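Local coordinates for protein bacteriophage virulence determinant (Salmonella enterica subsp. enterica serovar Typhimurium str. 14028S, PDB 6GGR) that probably acts as a zinc-dependent protease of the PipA effector family, delivered by Salmonella to cleave NF-kappaB subunits of the host cell, at residues Arg89-Tyr94 with Gln167-Leu172; Ser85-Arg90 with Val188-Ile193; Arg71-Arg76 with Leu135-Thr140; Ser75-Asp80 with Ser163-Val168. All coordinates share one frame; numbering follows the deposited sequence.

Contact 1 (Arg89-Tyr94 with Gln167-Leu172). Unlike the reference sequence in segment 167-172: Gln-167 (reference Glu).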
# COMPACT_ATOMS: atom_id res chain seq x y z
N ARG B 89 -8.91 -24.14 1.17
CA ARG B 89 -8.36 -25.42 0.74
C ARG B 89 -8.34 -25.52 -0.78
O ARG B 89 -7.42 -26.13 -1.35
CB ARG B 89 -9.17 -26.58 1.34
CG ARG B 89 -8.96 -26.78 2.84
CD ARG B 89 -9.46 -28.14 3.33
NE ARG B 89 -10.92 -28.26 3.33
CZ ARG B 89 -11.72 -27.83 4.31
NH1 ARG B 89 -11.21 -27.24 5.38
NH2 ARG B 89 -13.03 -27.99 4.20
N ARG B 90 -9.31 -24.92 -1.46
CA ARG B 90 -9.34 -24.96 -2.92
C ARG B 90 -8.18 -24.16 -3.51
O ARG B 90 -7.45 -24.66 -4.38
CB ARG B 90 -10.67 -24.41 -3.44
CG ARG B 90 -11.87 -25.28 -3.11
CD ARG B 90 -13.09 -24.93 -3.96
NE ARG B 90 -13.69 -23.64 -3.60
CZ ARG B 90 -13.46 -22.49 -4.22
NH1 ARG B 90 -12.63 -22.43 -5.26
NH2 ARG B 90 -14.07 -21.38 -3.81
N LEU B 91 -8.00 -22.92 -3.06
CA LEU B 91 -6.90 -22.11 -3.57
C LEU B 91 -5.56 -22.78 -3.27
O LEU B 91 -4.71 -22.91 -4.16
CB LEU B 91 -6.97 -20.71 -2.95
CG LEU B 91 -8.32 -20.00 -3.13
CD1 LEU B 91 -8.27 -18.61 -2.52
CD2 LEU B 91 -8.72 -19.92 -4.59
N MET B 92 -5.37 -23.23 -2.03
CA MET B 92 -4.10 -23.84 -1.64
C MET B 92 -3.86 -25.13 -2.42
O MET B 92 -2.76 -25.35 -2.95
CB MET B 92 -4.10 -24.12 -0.14
CG MET B 92 -2.80 -24.74 0.37
SD MET B 92 -1.41 -23.60 0.22
CE MET B 92 -0.04 -24.74 0.25
N ASN B 93 -4.86 -26.01 -2.48
CA ASN B 93 -4.70 -27.28 -3.19
C ASN B 93 -4.31 -27.04 -4.64
O ASN B 93 -3.33 -27.60 -5.13
CB ASN B 93 -6.00 -28.09 -3.11
CG ASN B 93 -6.20 -28.76 -1.77
OD1 ASN B 93 -5.27 -28.94 -0.99
ND2 ASN B 93 -7.44 -29.16 -1.49
N TYR B 94 -5.09 -26.21 -5.35
CA TYR B 94 -4.76 -25.89 -6.73
C TYR B 94 -3.32 -25.38 -6.83
O TYR B 94 -2.52 -25.91 -7.61
CB TYR B 94 -5.74 -24.85 -7.26
CG TYR B 94 -5.69 -24.57 -8.75
CD1 TYR B 94 -4.62 -24.95 -9.55
CD2 TYR B 94 -6.72 -23.89 -9.37
CE1 TYR B 94 -4.60 -24.67 -10.90
CE2 TYR B 94 -6.70 -23.61 -10.68
CZ TYR B 94 -5.65 -23.99 -11.46
OH TYR B 94 -5.65 -23.70 -12.80
N GLN B 167 -2.67 -11.23 1.40
CA GLN B 167 -1.44 -11.35 0.63
C GLN B 167 -1.25 -12.77 0.13
O GLN B 167 -0.78 -12.98 -1.00
CB GLN B 167 -0.24 -10.92 1.48
CG GLN B 167 -0.28 -9.48 1.95
CD GLN B 167 -0.46 -8.49 0.82
OE1 GLN B 167 -0.08 -8.75 -0.32
NE2 GLN B 167 -1.04 -7.35 1.13
N VAL B 168 -1.59 -13.77 0.95
CA VAL B 168 -1.46 -15.16 0.51
C VAL B 168 -2.41 -15.44 -0.64
O VAL B 168 -2.06 -16.14 -1.60
CB VAL B 168 -1.70 -16.11 1.70
CG1 VAL B 168 -1.85 -17.56 1.23
CG2 VAL B 168 -0.56 -16.00 2.70
N VAL B 169 -3.63 -14.90 -0.58
CA VAL B 169 -4.58 -15.12 -1.67
C VAL B 169 -4.01 -14.60 -2.98
O VAL B 169 -4.19 -15.22 -4.04
CB VAL B 169 -5.93 -14.48 -1.34
CG1 VAL B 169 -6.80 -14.34 -2.59
CG2 VAL B 169 -6.67 -15.31 -0.29
N HIS B 170 -3.32 -13.46 -2.94
CA HIS B 170 -2.63 -12.97 -4.13
C HIS B 170 -1.69 -14.02 -4.68
O HIS B 170 -1.66 -14.29 -5.89
CB HIS B 170 -1.86 -11.69 -3.80
CG HIS B 170 -2.66 -10.43 -3.90
ND1 HIS B 170 -3.21 -9.98 -5.08
CD2 HIS B 170 -2.99 -9.51 -2.96
CE1 HIS B 170 -3.85 -8.85 -4.87
NE2 HIS B 170 -3.73 -8.54 -3.59
N ALA B 171 -0.91 -14.65 -3.79
CA ALA B 171 0.13 -15.57 -4.22
C ALA B 171 -0.41 -16.91 -4.69
O ALA B 171 0.24 -17.59 -5.50
CB ALA B 171 1.12 -15.80 -3.07
N LEU B 172 -1.60 -17.32 -4.23
CA LEU B 172 -2.17 -18.59 -4.64
C LEU B 172 -3.04 -18.48 -5.89
O LEU B 172 -3.26 -19.49 -6.56
CB LEU B 172 -3.00 -19.19 -3.50
CG LEU B 172 -2.27 -19.41 -2.18
CD1 LEU B 172 -3.25 -19.78 -1.09
CD2 LEU B 172 -1.19 -20.48 -2.33
O HOH W 1 -5.45 -21.09 -6.40

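Contact 2 (Ser85-Arg90 with Val188-Ile193)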
# COMPACT_ATOMS: atom_id res chain seq x y z
N SER B 85 -11.39 -23.60 6.51
CA SER B 85 -12.00 -23.07 5.31
C SER B 85 -11.87 -23.92 4.09
O SER B 85 -10.83 -24.10 3.58
CB SER B 85 -11.41 -21.67 4.98
OG SER B 85 -11.94 -21.13 3.84
N GLY B 86 -12.98 -24.39 3.59
CA GLY B 86 -12.95 -25.15 2.35
C GLY B 86 -12.62 -24.29 1.15
O GLY B 86 -12.02 -24.78 0.18
N THR B 87 -13.01 -23.02 1.17
CA THR B 87 -12.62 -22.12 0.09
C THR B 87 -11.11 -21.97 0.02
O THR B 87 -10.52 -22.02 -1.07
CB THR B 87 -13.29 -20.75 0.29
OG1 THR B 87 -14.70 -20.89 0.14
CG2 THR B 87 -12.77 -19.73 -0.73
N PHE B 88 -10.45 -21.82 1.18
CA PHE B 88 -9.00 -21.70 1.19
C PHE B 88 -8.33 -23.00 0.78
O PHE B 88 -7.28 -22.99 0.12
CB PHE B 88 -8.52 -21.27 2.58
CG PHE B 88 -7.03 -21.21 2.70
CD1 PHE B 88 -6.34 -20.05 2.38
CD2 PHE B 88 -6.31 -22.30 3.13
CE1 PHE B 88 -4.97 -19.99 2.49
CE2 PHE B 88 -4.93 -22.25 3.24
CZ PHE B 88 -4.26 -21.09 2.92
N ARG B 89 -8.91 -24.14 1.17
CA ARG B 89 -8.36 -25.42 0.74
C ARG B 89 -8.34 -25.52 -0.78
O ARG B 89 -7.42 -26.13 -1.35
CB ARG B 89 -9.17 -26.58 1.34
CG ARG B 89 -8.96 -26.78 2.84
CD ARG B 89 -9.46 -28.14 3.33
NE ARG B 89 -10.92 -28.26 3.33
CZ ARG B 89 -11.72 -27.83 4.31
NH1 ARG B 89 -11.21 -27.24 5.38
NH2 ARG B 89 -13.03 -27.99 4.20
N ARG B 90 -9.31 -24.92 -1.46
CA ARG B 90 -9.34 -24.96 -2.92
C ARG B 90 -8.18 -24.16 -3.51
O ARG B 90 -7.45 -24.66 -4.38
CB ARG B 90 -10.67 -24.41 -3.44
CG ARG B 90 -11.87 -25.28 -3.11
CD ARG B 90 -13.09 -24.93 -3.96
NE ARG B 90 -13.69 -23.64 -3.60
CZ ARG B 90 -13.46 -22.49 -4.22
NH1 ARG B 90 -12.63 -22.43 -5.26
NH2 ARG B 90 -14.07 -21.38 -3.81
N VAL B 188 -10.18 -9.56 -2.40
CA VAL B 188 -11.00 -9.15 -1.27
C VAL B 188 -12.13 -10.16 -1.05
O VAL B 188 -12.37 -10.61 0.08
CB VAL B 188 -11.55 -7.73 -1.49
CG1 VAL B 188 -12.60 -7.38 -0.44
CG2 VAL B 188 -10.40 -6.71 -1.46
N GLU B 189 -12.82 -10.53 -2.12
CA GLU B 189 -13.96 -11.43 -1.96
C GLU B 189 -13.52 -12.78 -1.41
O GLU B 189 -14.12 -13.30 -0.46
CB GLU B 189 -14.70 -11.59 -3.29
CG GLU B 189 -15.34 -10.29 -3.77
CD GLU B 189 -16.62 -10.50 -4.56
OE1 GLU B 189 -16.94 -11.66 -4.89
OE2 GLU B 189 -17.30 -9.49 -4.85
N TYR B 190 -12.45 -13.35 -1.98
CA TYR B 190 -11.87 -14.56 -1.42
C TYR B 190 -11.53 -14.38 0.06
O TYR B 190 -11.87 -15.22 0.90
CB TYR B 190 -10.60 -14.95 -2.19
CG TYR B 190 -10.82 -15.85 -3.39
CD1 TYR B 190 -11.65 -16.96 -3.32
CD2 TYR B 190 -10.16 -15.61 -4.59
CE1 TYR B 190 -11.83 -17.79 -4.41
CE2 TYR B 190 -10.34 -16.43 -5.69
CZ TYR B 190 -11.17 -17.52 -5.59
OH TYR B 190 -11.35 -18.34 -6.68
N THR B 191 -10.84 -13.28 0.38
CA THR B 191 -10.44 -13.05 1.76
C THR B 191 -11.65 -12.95 2.68
O THR B 191 -11.67 -13.55 3.76
CB THR B 191 -9.58 -11.79 1.85
OG1 THR B 191 -8.42 -11.94 1.02
CG2 THR B 191 -9.12 -11.52 3.27
N ASN B 192 -12.69 -12.23 2.25
CA ASN B 192 -13.91 -12.14 3.05
C ASN B 192 -14.48 -13.53 3.35
O ASN B 192 -14.87 -13.83 4.48
CB ASN B 192 -14.96 -11.29 2.34
CG ASN B 192 -14.65 -9.80 2.39
OD1 ASN B 192 -13.80 -9.35 3.15
ND2 ASN B 192 -15.36 -9.04 1.57
N ILE B 193 -14.56 -14.38 2.32
CA ILE B 193 -15.19 -15.69 2.47
C ILE B 193 -14.35 -16.59 3.37
O ILE B 193 -14.87 -17.28 4.25
CB ILE B 193 -15.40 -16.33 1.09
CG1 ILE B 193 -16.35 -15.48 0.25
CG2 ILE B 193 -15.95 -17.76 1.25
CD1 ILE B 193 -16.37 -15.85 -1.22

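Contact 3 (Arg71-Arg76 with Leu135-Thr140)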
# COMPACT_ATOMS: atom_id res chain seq x y z
N ARG B 71 7.26 -16.00 10.05
CA ARG B 71 6.97 -17.34 9.55
C ARG B 71 6.16 -18.15 10.56
O ARG B 71 5.25 -18.89 10.19
CB ARG B 71 8.26 -18.08 9.21
CG ARG B 71 8.04 -19.29 8.31
CD ARG B 71 9.17 -20.31 8.39
NE ARG B 71 8.90 -21.45 7.53
CZ ARG B 71 8.22 -22.54 7.89
NH1 ARG B 71 7.73 -22.65 9.12
NH2 ARG B 71 8.03 -23.52 7.02
N GLU B 72 6.51 -18.03 11.85
CA GLU B 72 5.74 -18.71 12.88
C GLU B 72 4.27 -18.29 12.84
O GLU B 72 3.37 -19.13 12.88
CB GLU B 72 6.35 -18.42 14.25
CG GLU B 72 5.73 -19.20 15.41
CD GLU B 72 4.60 -18.44 16.09
OE1 GLU B 72 4.69 -17.20 16.20
OE2 GLU B 72 3.63 -19.10 16.52
N VAL B 73 4.02 -16.98 12.74
CA VAL B 73 2.65 -16.49 12.66
C VAL B 73 2.00 -16.96 11.36
O VAL B 73 0.85 -17.41 11.35
CB VAL B 73 2.63 -14.95 12.77
CG1 VAL B 73 1.22 -14.40 12.51
CG2 VAL B 73 3.12 -14.53 14.15
N LEU B 74 2.73 -16.86 10.25
CA LEU B 74 2.18 -17.29 8.97
C LEU B 74 1.79 -18.77 9.01
O LEU B 74 0.76 -19.16 8.46
CB LEU B 74 3.18 -17.03 7.85
CG LEU B 74 2.78 -17.50 6.45
CD1 LEU B 74 1.45 -16.90 6.03
CD2 LEU B 74 3.85 -17.17 5.43
N SER B 75 2.61 -19.59 9.66
CA SER B 75 2.33 -21.02 9.73
C SER B 75 1.04 -21.30 10.50
O SER B 75 0.23 -22.13 10.08
CB SER B 75 3.50 -21.76 10.37
OG SER B 75 3.24 -23.15 10.47
N ARG B 76 0.84 -20.62 11.63
CA ARG B 76 -0.40 -20.79 12.39
C ARG B 76 -1.61 -20.43 11.53
O ARG B 76 -2.58 -21.19 11.47
CB ARG B 76 -0.38 -19.92 13.64
CG ARG B 76 0.76 -20.20 14.61
CD ARG B 76 0.59 -19.40 15.90
NE ARG B 76 0.53 -17.95 15.66
CZ ARG B 76 -0.59 -17.26 15.46
NH1 ARG B 76 -1.77 -17.86 15.46
NH2 ARG B 76 -0.53 -15.95 15.26
N LEU B 135 5.30 -9.60 4.43
CA LEU B 135 4.43 -9.60 5.59
C LEU B 135 5.16 -8.96 6.76
O LEU B 135 6.39 -8.99 6.84
CB LEU B 135 4.00 -11.02 5.97
CG LEU B 135 3.35 -11.85 4.86
CD1 LEU B 135 3.23 -13.30 5.28
CD2 LEU B 135 1.98 -11.29 4.49
N ASN B 136 4.38 -8.37 7.67
CA ASN B 136 4.94 -7.78 8.88
C ASN B 136 3.92 -7.91 10.00
O ASN B 136 2.74 -8.17 9.77
CB ASN B 136 5.32 -6.31 8.68
CG ASN B 136 4.11 -5.43 8.45
OD1 ASN B 136 3.37 -5.11 9.39
ND2 ASN B 136 3.89 -5.03 7.20
N LEU B 137 4.39 -7.71 11.23
CA LEU B 137 3.56 -7.78 12.43
C LEU B 137 3.30 -6.40 13.02
O LEU B 137 3.07 -6.27 14.22
CB LEU B 137 4.20 -8.70 13.46
CG LEU B 137 4.35 -10.15 13.01
CD1 LEU B 137 5.42 -10.86 13.82
CD2 LEU B 137 3.02 -10.88 13.12
N ASP B 138 3.32 -5.36 12.18
CA ASP B 138 3.06 -4.01 12.65
C ASP B 138 1.59 -3.78 12.96
O ASP B 138 1.26 -2.81 13.66
CB ASP B 138 3.55 -2.99 11.62
CG ASP B 138 5.01 -3.18 11.25
OD1 ASP B 138 5.74 -3.83 12.03
OD2 ASP B 138 5.42 -2.69 10.18
N ASP B 139 0.69 -4.63 12.46
CA ASP B 139 -0.72 -4.54 12.82
C ASP B 139 -0.93 -4.64 14.32
O ASP B 139 -1.96 -4.19 14.82
CB ASP B 139 -1.52 -5.63 12.12
CG ASP B 139 -1.75 -5.35 10.65
OD1 ASP B 139 -1.31 -4.28 10.17
OD2 ASP B 139 -2.36 -6.20 9.96
N THR B 140 0.03 -5.22 15.04
CA THR B 140 -0.01 -5.31 16.50
C THR B 140 0.93 -4.30 17.16
O THR B 140 1.22 -4.43 18.35
CB THR B 140 0.34 -6.73 16.95
OG1 THR B 140 1.56 -7.15 16.31
CG2 THR B 140 -0.77 -7.70 16.60

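Contact 4 (Ser75-Asp80 with Ser163-Val168). Unlike the reference sequence in segment 163-168: Gln-167 (reference Glu).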
# COMPACT_ATOMS: atom_id res chain seq x y z
N SER B 75 2.61 -19.59 9.66
CA SER B 75 2.33 -21.02 9.73
C SER B 75 1.04 -21.30 10.50
O SER B 75 0.23 -22.13 10.08
CB SER B 75 3.50 -21.76 10.37
OG SER B 75 3.24 -23.15 10.47
N ARG B 76 0.84 -20.62 11.63
CA ARG B 76 -0.40 -20.79 12.39
C ARG B 76 -1.61 -20.43 11.53
O ARG B 76 -2.58 -21.19 11.47
CB ARG B 76 -0.38 -19.92 13.64
CG ARG B 76 0.76 -20.20 14.61
CD ARG B 76 0.59 -19.40 15.90
NE ARG B 76 0.53 -17.95 15.66
CZ ARG B 76 -0.59 -17.26 15.46
NH1 ARG B 76 -1.77 -17.86 15.46
NH2 ARG B 76 -0.53 -15.95 15.26
N ILE B 77 -1.56 -19.28 10.87
CA ILE B 77 -2.70 -18.80 10.09
C ILE B 77 -2.99 -19.73 8.93
O ILE B 77 -4.15 -20.05 8.64
CB ILE B 77 -2.44 -17.35 9.63
CG1 ILE B 77 -2.50 -16.42 10.85
CG2 ILE B 77 -3.45 -16.92 8.56
CD1 ILE B 77 -1.99 -15.02 10.59
N LEU B 78 -1.95 -20.18 8.23
CA LEU B 78 -2.13 -21.15 7.15
C LEU B 78 -2.79 -22.42 7.68
O LEU B 78 -3.72 -22.95 7.07
CB LEU B 78 -0.79 -21.48 6.51
CG LEU B 78 -0.13 -20.40 5.66
CD1 LEU B 78 1.31 -20.78 5.36
CD2 LEU B 78 -0.90 -20.17 4.38
N GLU B 79 -2.31 -22.91 8.82
CA GLU B 79 -2.87 -24.12 9.42
C GLU B 79 -4.34 -23.93 9.75
O GLU B 79 -5.18 -24.78 9.42
CB GLU B 79 -2.06 -24.49 10.66
CG GLU B 79 -2.61 -25.64 11.48
CD GLU B 79 -1.66 -26.07 12.58
OE1 GLU B 79 -0.82 -25.25 12.99
OE2 GLU B 79 -1.76 -27.23 13.04
N ASP B 80 -4.69 -22.82 10.41
CA ASP B 80 -6.08 -22.57 10.77
C ASP B 80 -6.95 -22.43 9.53
O ASP B 80 -8.07 -22.95 9.48
CB ASP B 80 -6.19 -21.31 11.63
CG ASP B 80 -5.68 -21.53 13.04
OD1 ASP B 80 -5.66 -22.69 13.50
OD2 ASP B 80 -5.31 -20.53 13.69
N SER B 163 -4.79 -9.40 6.84
CA SER B 163 -3.67 -8.95 6.02
C SER B 163 -2.87 -10.14 5.49
O SER B 163 -2.49 -10.17 4.31
CB SER B 163 -2.76 -8.03 6.84
OG SER B 163 -3.50 -6.95 7.38
N PHE B 164 -2.61 -11.13 6.35
CA PHE B 164 -1.86 -12.31 5.92
C PHE B 164 -2.62 -13.07 4.84
O PHE B 164 -2.05 -13.45 3.81
CB PHE B 164 -1.58 -13.21 7.12
CG PHE B 164 -0.32 -12.85 7.87
CD1 PHE B 164 -0.09 -11.55 8.29
CD2 PHE B 164 0.62 -13.83 8.16
CE1 PHE B 164 1.07 -11.23 8.97
CE2 PHE B 164 1.77 -13.51 8.85
CZ PHE B 164 1.99 -12.21 9.26
N ILE B 165 -3.92 -13.31 5.06
CA ILE B 165 -4.71 -14.07 4.10
C ILE B 165 -4.83 -13.30 2.78
O ILE B 165 -4.75 -13.89 1.70
CB ILE B 165 -6.10 -14.39 4.69
CG1 ILE B 165 -5.96 -15.32 5.90
CG2 ILE B 165 -7.02 -15.00 3.63
CD1 ILE B 165 -5.29 -16.66 5.60
N HIS B 166 -5.01 -11.99 2.86
CA HIS B 166 -5.10 -11.18 1.65
C HIS B 166 -3.85 -11.34 0.79
O HIS B 166 -3.94 -11.56 -0.42
CB HIS B 166 -5.32 -9.71 2.01
CG HIS B 166 -5.55 -8.82 0.83
ND1 HIS B 166 -6.79 -8.33 0.50
CD2 HIS B 166 -4.69 -8.35 -0.10
CE1 HIS B 166 -6.69 -7.58 -0.59
NE2 HIS B 166 -5.42 -7.58 -0.97
N GLN B 167 -2.67 -11.23 1.40
CA GLN B 167 -1.44 -11.35 0.63
C GLN B 167 -1.25 -12.77 0.13
O GLN B 167 -0.78 -12.98 -1.00
CB GLN B 167 -0.24 -10.92 1.48
CG GLN B 167 -0.28 -9.48 1.95
CD GLN B 167 -0.46 -8.49 0.82
OE1 GLN B 167 -0.08 -8.75 -0.32
NE2 GLN B 167 -1.04 -7.35 1.13
N VAL B 168 -1.59 -13.77 0.95
CA VAL B 168 -1.46 -15.16 0.51
C VAL B 168 -2.41 -15.44 -0.64
O VAL B 168 -2.06 -16.14 -1.60
CB VAL B 168 -1.70 -16.11 1.70
CG1 VAL B 168 -1.85 -17.56 1.23
CG2 VAL B 168 -0.56 -16.00 2.70

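Contact 1 (Arg89-Tyr94 with Gln167-Leu172)
Leu-91 and Leu-172 meet through aliphatic groups, and no ring or guanidinium takes part. The imidazole of His-170 bonds through ND1 to Leu-175 O and through NE2 to Asp-177 OD2, and the guanidinium of Arg-90 makes a cation-pi contact with Phe-12. The contact is a worked example of how an HExxH-type zinc helix is backed by aliphatic packing: His-166 and His-170 are zinc ligands of this protein, although this chain carries no ion, and Gln-167 stands where the reference sequence has Glu. The axes of the two short segments run at 44° to each other, 9.8 Å apart at their closest. Leu-172 touches both Leu-91 and Met-92. With CG beside its backbone N (chi1 -57°), it brings CD1 to 4.3 Å from Leu-91 CB, while CD2 lies 4.0 Å from Met-92 SD. The sulfur reaches that methyl because Met-92 starts out with CG anti to the backbone N (chi1 -179°) and then bends at its second torsion. Leu-91 extends the seam to the preceding turn, where its CD1 approaches Val-169 CG2 at 4.3 Å, and Tyr-190 of helix 186-197 packs on its side chain. Beyond the methyl groups the two backbones are joined through a single water, which donates to Leu-91 O at 3.0 Å and to Leu-172 O at 2.7 Å.

Contact 2 (Ser85-Arg90 with Val188-Ile193)
The first turn of helix 86-100 lies against helix 186-197 in a helix-helix packing in which the N-to-C directions differ by 134°, with Thr-87 facing Tyr-190 and Ile-193. The short axes approach to 9.9 Å. Thr-87 carries the contact by dividing its two branches. At chi1 -66° its methyl is anti to the backbone N, which sets CG2 4.0 Å from Tyr-190 CD1, approaching the ring obliquely. The hydroxyl branch passes Ile-193, whose CG2 is 3.5 Å from Thr-87 OG1 in plain van der Waals contact; the polar need of that oxygen is met by Glu-197 OE2. The two side chains stand nearly perpendicular there. Arg-90 adds a second, looser touch one turn along. Its NH2 lies 4.3 Å from Tyr-190 CE1, at the edge of the ring and near its plane, so the charge is not set over the aromatic face. What holds both groups is Asp-30: its OD1 accepts from Tyr-190 OH and forms a salt bridge with Arg-90 NH1, which also bonds to Ala-33 O. The helix start itself is marked by Ser-85 at the N-cap position, although the place of its OG is less certain. Back on its own helix, the Arg-90 guanidinium has the carbonyl oxygen of Thr-87 4.3 Å above the centre of one face.

Contact 3 (Arg71-Arg76 with Leu135-Thr140)
One methyl group from each of two leucines carries the contact: CD2 of Leu-137, in the loop after strand 132-135, meets Val-73, and CD1 of Leu-135, at the end of that strand, meets Leu-74. The backbones stay well apart, with Val-73 CA and Leu-137 CA 8.8 Å from each other. Leu-137 CD2 sits against both branches of the valine, 3.8 Å from Val-73 CG2 and 4.0 Å from Val-73 CG1, and the two side chains run past one another in opposite directions. Leu-74 and Leu-135 instead cross nearly at a right angle, and Leu-135 CD1 faces the fork of the other leucine, 3.9 Å from Leu-74 CD2 and 4.1 Å from Leu-74 CD1. Leu-74 has its CG anti to the backbone N (chi1 177°). The loop that presents Leu-137 is shaped by its own hydrogen bonds. Asn-136 closes an Asx turn, its OD1 accepting from Asp-138 N at 2.8 Å in the carbonyl plane, on a lone pair. Just beyond, Thr-140 OG1 donates to Leu-137 O at 2.7 Å, tilted 26° from the plane of that carbonyl. Asp-139 OD1 forms a salt bridge with a basic side chain of the other protein chain of the assembly. The example thus shows a helix joined to a strand end and the following loop by apolar side-chain contacts. Within the fold, Phe-164 of helix 160-173 packs on both Val-73 and Leu-74, and Leu-135 touches Leu-109 of strand 107-111, so helix 64-84, helix 160-173 and the mixed sheet meet around Leu-135, which also touches Gln-167.

Contact 4 (Ser75-Asp80 with Ser163-Val168)
Ile-77 engages two consecutive residues of the opposite helix with its two branches, the ethyl arm on Phe-164 and the lone methyl on Ile-165. Its extended second torsion (chi2 168°) carries CD1 to 3.8 Å from Phe-164 CD2, with the approach to the ring oblique. CG2 presses on the other neighbour: Ile-77 CG2 and Ile-165 CD1 are 3.5 Å apart, tighter than a usual carbon pair. Ile-165 meets it with a folded ethyl arm (chi2 -59°). The next residue, Leu-78, reaches one turn further along the other helix, its CD2 4.2 Å from Val-168 CG1. In the next shell, Phe-88 of helix 86-100 packs on both Leu-78 and Val-168, Ala-81 adjoins Ile-165, and Leu-195 of helix 186-197 touches Ile-165 as well. The short axes come to 10.5 Å and lie 75° apart. The imidazole of His-166 takes no part in this seam, and its NE2 makes weak hydrogen bonds to Asp-177 OD2 and to the backbone of the other protein. This is consistent with the HExxH helix of a zinc metalloprotease, with Gln-167 in place of the reference Glu and His-166 a zinc ligand in another structure of this protein.

In the fold
Helix 160-173 is shared by contacts 1 and 4, whose centres lie about 10 Å apart. Neither His-166 nor His-170 touches its partner segment; with Asp-177 they bind zinc in another structure of this protein. The side chain of Val-169 is about 6 Å from that of His-166 and about 7 Å from that of Asp-177. Contact 2 adjoins contact 1 where Leu-91 CD2 is 3.6 Å from Tyr-190 CZ, and packs on contact 4 with Thr-191 OG1 3.5 Å from His-166 CA. Contact 3 borders contact 4, about 8 Å between centres, with a probable hydrogen bond of 2.9 Å joining Asp-139 OD2 to Ser-163 OG. Contacts 2 and 3, about 19 Å between centres, do not touch.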